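PDB 4X7R: TarM from Staphylococcus aureus subsp. aureus 21178, which is a glycosyl transferase of group 1, in the GT-B clan, and binds uridine-5'-diphosphate. Local coordinates for residues E28-A32 against D33-D37; K486-N489 against L490-S493. The protein carries 1 engineered substitution. All coordinates share one frame; numbering follows the deposited sequence.

Contact 1: E28-A32 against D33-D37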
# COMPACT_ATOMS: atom_id res chain seq x y z
N GLU A 28 3.57 3.68 -17.74
CA GLU A 28 3.71 2.91 -18.99
C GLU A 28 2.48 3.00 -19.90
O GLU A 28 2.65 3.19 -21.10
CB GLU A 28 4.14 1.46 -18.72
CG GLU A 28 5.55 1.35 -18.16
CD GLU A 28 6.69 1.93 -18.99
OE1 GLU A 28 6.50 2.20 -20.20
OE2 GLU A 28 7.80 2.11 -18.42
N PHE A 29 1.25 2.91 -19.33
CA PHE A 29 0.04 3.04 -20.14
C PHE A 29 -0.11 4.46 -20.74
O PHE A 29 -0.45 4.60 -21.92
CB PHE A 29 -1.22 2.57 -19.39
CG PHE A 29 -1.33 1.07 -19.16
CD1 PHE A 29 -0.99 0.16 -20.17
CD2 PHE A 29 -1.86 0.56 -17.97
CE1 PHE A 29 -1.13 -1.22 -19.98
CE2 PHE A 29 -2.07 -0.81 -17.81
CZ PHE A 29 -1.65 -1.70 -18.79
N TYR A 30 0.20 5.51 -19.95
CA TYR A 30 0.16 6.89 -20.42
C TYR A 30 1.16 7.10 -21.56
O TYR A 30 0.82 7.78 -22.53
CB TYR A 30 0.44 7.87 -19.26
CG TYR A 30 -0.82 8.40 -18.62
CD1 TYR A 30 -1.60 9.37 -19.25
CD2 TYR A 30 -1.23 7.96 -17.36
CE1 TYR A 30 -2.76 9.87 -18.66
CE2 TYR A 30 -2.39 8.46 -16.76
CZ TYR A 30 -3.15 9.42 -17.41
OH TYR A 30 -4.30 9.88 -16.83
N ASP A 31 2.36 6.50 -21.48
CA ASP A 31 3.37 6.59 -22.57
C ASP A 31 2.90 5.88 -23.85
O ASP A 31 3.31 6.26 -24.93
CB ASP A 31 4.72 6.02 -22.10
CG ASP A 31 5.45 6.92 -21.12
OD1 ASP A 31 4.97 8.07 -20.89
OD2 ASP A 31 6.52 6.52 -20.62
N ALA A 32 2.04 4.87 -23.71
CA ALA A 32 1.47 4.12 -24.83
C ALA A 32 0.13 4.75 -25.26
O ALA A 32 -0.61 4.17 -26.06
CB ALA A 32 1.31 2.65 -24.44
N ASP A 33 -0.15 5.97 -24.75
CA ASP A 33 -1.34 6.78 -25.02
C ASP A 33 -2.65 6.19 -24.52
O ASP A 33 -3.70 6.36 -25.15
CB ASP A 33 -1.36 7.30 -26.48
CG ASP A 33 -0.26 8.32 -26.77
OD1 ASP A 33 -0.24 9.38 -26.09
OD2 ASP A 33 0.58 8.05 -27.65
N ILE A 34 -2.60 5.50 -23.34
CA ILE A 34 -3.76 4.93 -22.68
C ILE A 34 -3.85 5.55 -21.27
O ILE A 34 -3.11 5.11 -20.39
CB ILE A 34 -3.80 3.36 -22.60
CG1 ILE A 34 -3.56 2.70 -23.99
CG2 ILE A 34 -5.13 2.89 -22.02
CD1 ILE A 34 -2.88 1.33 -23.90
N PRO A 35 -4.71 6.57 -21.03
CA PRO A 35 -4.86 7.09 -19.65
C PRO A 35 -5.18 5.92 -18.72
O PRO A 35 -6.01 5.08 -19.07
CB PRO A 35 -6.02 8.09 -19.75
CG PRO A 35 -6.06 8.48 -21.20
CD PRO A 35 -5.64 7.25 -21.96
N ALA A 36 -4.42 5.80 -17.63
CA ALA A 36 -4.55 4.74 -16.64
C ALA A 36 -4.49 5.38 -15.28
O ALA A 36 -3.41 5.68 -14.78
CB ALA A 36 -3.44 3.71 -16.81
N ASP A 37 -5.68 5.60 -14.69
CA ASP A 37 -5.82 6.26 -13.39
C ASP A 37 -6.11 5.34 -12.24
O ASP A 37 -6.45 4.18 -12.44
CB ASP A 37 -6.82 7.42 -13.50
CG ASP A 37 -6.41 8.42 -14.59
OD1 ASP A 37 -5.27 8.93 -14.53
OD2 ASP A 37 -7.22 8.68 -15.49
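Phe29 and Tyr30 close a Schellman motif with Asp33 and Ile34. The motif ends helix 17-31 and starts the turn into strand 36-40, within the beta-alpha-beta unit that begins with strand 3-7.

Two backbone hydrogen bonds define the motif. Ile34 N donates to Phe29 O at 2.7 Å, with an N-H...O angle of 158°. Asp33 N donates to Tyr30 O at 3.0 Å. Asp33 is the C-prime residue and has positive phi, which reverses the chain here. Its carboxylate is exposed.

Apolar contacts line the buried side of the turn. Phe29 CB lies 3.6 Å from Ala36 CB, and that methyl also sits at the edge of the Phe29 ring, near its plane. Phe29 CB also meets Ile34 CB at 4.2 Å. With CG anti to the carbonyl carbon (chi1 -71°), the Phe29 ring points off the turn toward Ile4 of strand 3-7 and Leu484 of helix 480-492.

The other aromatic side chain lies along the returning chain. Pro35 CA stands over one face of the Tyr30 ring, 3.8 Å from its centroid, as a CH-pi contact. Pro35 CB is 3.9 Å from Tyr30 CE1, and the two side chains cross at about a right angle.

Polar side chains tie the turn to its surroundings and to itself. Asp31 forms a salt bridge with Arg63. Asp37 OD1, a buried oxygen, is gripped by two donors, Lys65 N from outside the turn and Tyr30 OH from within it. Tyr30 OH is 2.7 Å from Asp37 OD1. It meets the carboxylate on its syn side, with the ring and carboxylate planes turned 54° apart.

Contact 2: K486-N489 against L490-S493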
# COMPACT_ATOMS: atom_id res chain seq x y z
N LYS A 486 1.41 -7.81 -23.98
CA LYS A 486 0.64 -8.80 -23.24
C LYS A 486 -0.68 -8.23 -22.74
O LYS A 486 -1.70 -8.91 -22.86
CB LYS A 486 1.44 -9.41 -22.08
CG LYS A 486 2.38 -10.51 -22.59
CD LYS A 486 3.43 -10.85 -21.55
CE LYS A 486 4.42 -11.86 -22.12
NZ LYS A 486 5.08 -12.60 -21.03
N TRP A 487 -0.66 -7.00 -22.21
CA TRP A 487 -1.85 -6.30 -21.75
C TRP A 487 -2.76 -5.96 -22.93
O TRP A 487 -3.97 -6.18 -22.82
CB TRP A 487 -1.48 -4.98 -21.02
CG TRP A 487 -1.08 -5.17 -19.57
CD1 TRP A 487 0.16 -4.97 -19.03
CD2 TRP A 487 -1.95 -5.55 -18.48
NE1 TRP A 487 0.12 -5.22 -17.67
CE2 TRP A 487 -1.16 -5.57 -17.31
CE3 TRP A 487 -3.30 -5.90 -18.39
CZ2 TRP A 487 -1.71 -5.85 -16.05
CZ3 TRP A 487 -3.84 -6.20 -17.15
CH2 TRP A 487 -3.05 -6.17 -16.00
N LEU A 488 -2.19 -5.41 -24.02
CA LEU A 488 -2.91 -5.03 -25.25
C LEU A 488 -3.60 -6.24 -25.93
O LEU A 488 -4.72 -6.11 -26.41
CB LEU A 488 -2.00 -4.26 -26.25
CG LEU A 488 -1.64 -2.83 -25.82
CD1 LEU A 488 -0.81 -2.12 -26.90
CD2 LEU A 488 -2.89 -1.97 -25.59
N ASN A 489 -2.96 -7.40 -25.88
CA ASN A 489 -3.50 -8.67 -26.38
C ASN A 489 -4.86 -8.99 -25.70
O ASN A 489 -5.80 -9.39 -26.38
CB ASN A 489 -2.49 -9.79 -26.13
CG ASN A 489 -2.93 -11.14 -26.64
OD1 ASN A 489 -3.31 -11.29 -27.80
ND2 ASN A 489 -2.93 -12.12 -25.76
N LEU A 490 -4.97 -8.77 -24.37
CA LEU A 490 -6.20 -8.96 -23.58
C LEU A 490 -7.24 -7.88 -23.87
O LEU A 490 -8.40 -8.21 -24.10
CB LEU A 490 -5.91 -8.99 -22.07
CG LEU A 490 -5.04 -10.13 -21.57
CD1 LEU A 490 -4.79 -10.01 -20.07
CD2 LEU A 490 -5.65 -11.51 -21.93
N PHE A 491 -6.83 -6.60 -23.85
CA PHE A 491 -7.73 -5.47 -24.09
C PHE A 491 -8.36 -5.49 -25.49
O PHE A 491 -9.44 -4.93 -25.66
CB PHE A 491 -7.02 -4.11 -23.89
CG PHE A 491 -6.31 -3.83 -22.57
CD1 PHE A 491 -6.66 -4.51 -21.41
CD2 PHE A 491 -5.31 -2.87 -22.50
CE1 PHE A 491 -6.03 -4.22 -20.20
CE2 PHE A 491 -4.68 -2.58 -21.29
CZ PHE A 491 -5.07 -3.23 -20.14
N ASN A 492 -7.70 -6.13 -26.46
CA ASN A 492 -8.13 -6.20 -27.88
C ASN A 492 -8.85 -7.49 -28.33
O ASN A 492 -9.42 -7.51 -29.42
CB ASN A 492 -6.96 -5.86 -28.83
CG ASN A 492 -6.51 -4.42 -28.73
OD1 ASN A 492 -7.31 -3.49 -28.53
ND2 ASN A 492 -5.23 -4.18 -28.86
N SER A 493 -8.84 -8.56 -27.49
CA SER A 493 -9.49 -9.84 -27.81
C SER A 493 -11.01 -9.73 -27.88
O SER A 493 -11.65 -10.51 -28.59
CB SER A 493 -9.08 -10.92 -26.82
OG SER A 493 -9.61 -10.63 -25.54
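Trp487 and Phe491, one helical turn apart, form the tightly packed part of this contact near the C-terminal end of helix 480-492. Trp487 CE3 is 3.7 Å from Phe491 CZ. The Trp487 six-membered ring and the Phe491 ring meet obliquely, inclined by 32° with centroids 5.7 Å apart. Phe491 CG is anti to its carbonyl carbon (chi1 -54°), and this lays the ring back along the previous turn. One ring face then lies under Trp487 O, which is 3.3 Å from Phe491 CG. The same oxygen accepts the helical hydrogen bond from Phe491 N at 3.1 Å, nearly straight at 167° and in the carbonyl plane. Trp487 O is thus held by the backbone and covered by the ring. Leu488 CD2 adds an apolar contact to Phe491 CD2 at 4.0 Å.

Leu490 is also buried. With Trp487 it reaches Ile280 of strand 278-281, and Phe491 touches Ile222 of strand 221-225.

The other side of the helix is loose. Lys486 and Asn489 are exposed. Leu488 O accepts a hydrogen bond from Asn492 N at 3.0 Å, less straight than the Phe491 N bond to Trp487 O. The Asn492 side chain turns to another partner, with OD1 bonded to Lys2 NZ. At the last residue, Ser493 OG donates to Leu490 O at 3.1 Å, but Ser493 is poorly ordered, so the bond is less certain than those of the helix.

The arrangement is that of an amphipathic terminal helix, with its apolar side on the seven-stranded parallel sheet. A C-terminal helix that returns to the N-terminal Rossmann-like domain is characteristic of the GT-B fold.

Contact 1 comes early in the chain and contact 2 at its very end, yet their centres are only about 14 Å apart. Contact 1 joins helix 17-31 to strand 36-40 of the seven-stranded parallel sheet. Contact 2 lies within helix 480-492, which packs against the same N-terminal domain. The two touch directly. Phe29 CZ comes to 3.6 Å from Trp487 CG, with the rings edge-to-face, and Ile34 CD1 to 3.7 Å from Leu488 CD2. The chain between them builds the rest of the first sheet, the ten-strand antiparallel sheet and the second parallel sheet. Where the two meet, the C-terminal helix is packed against the first domain.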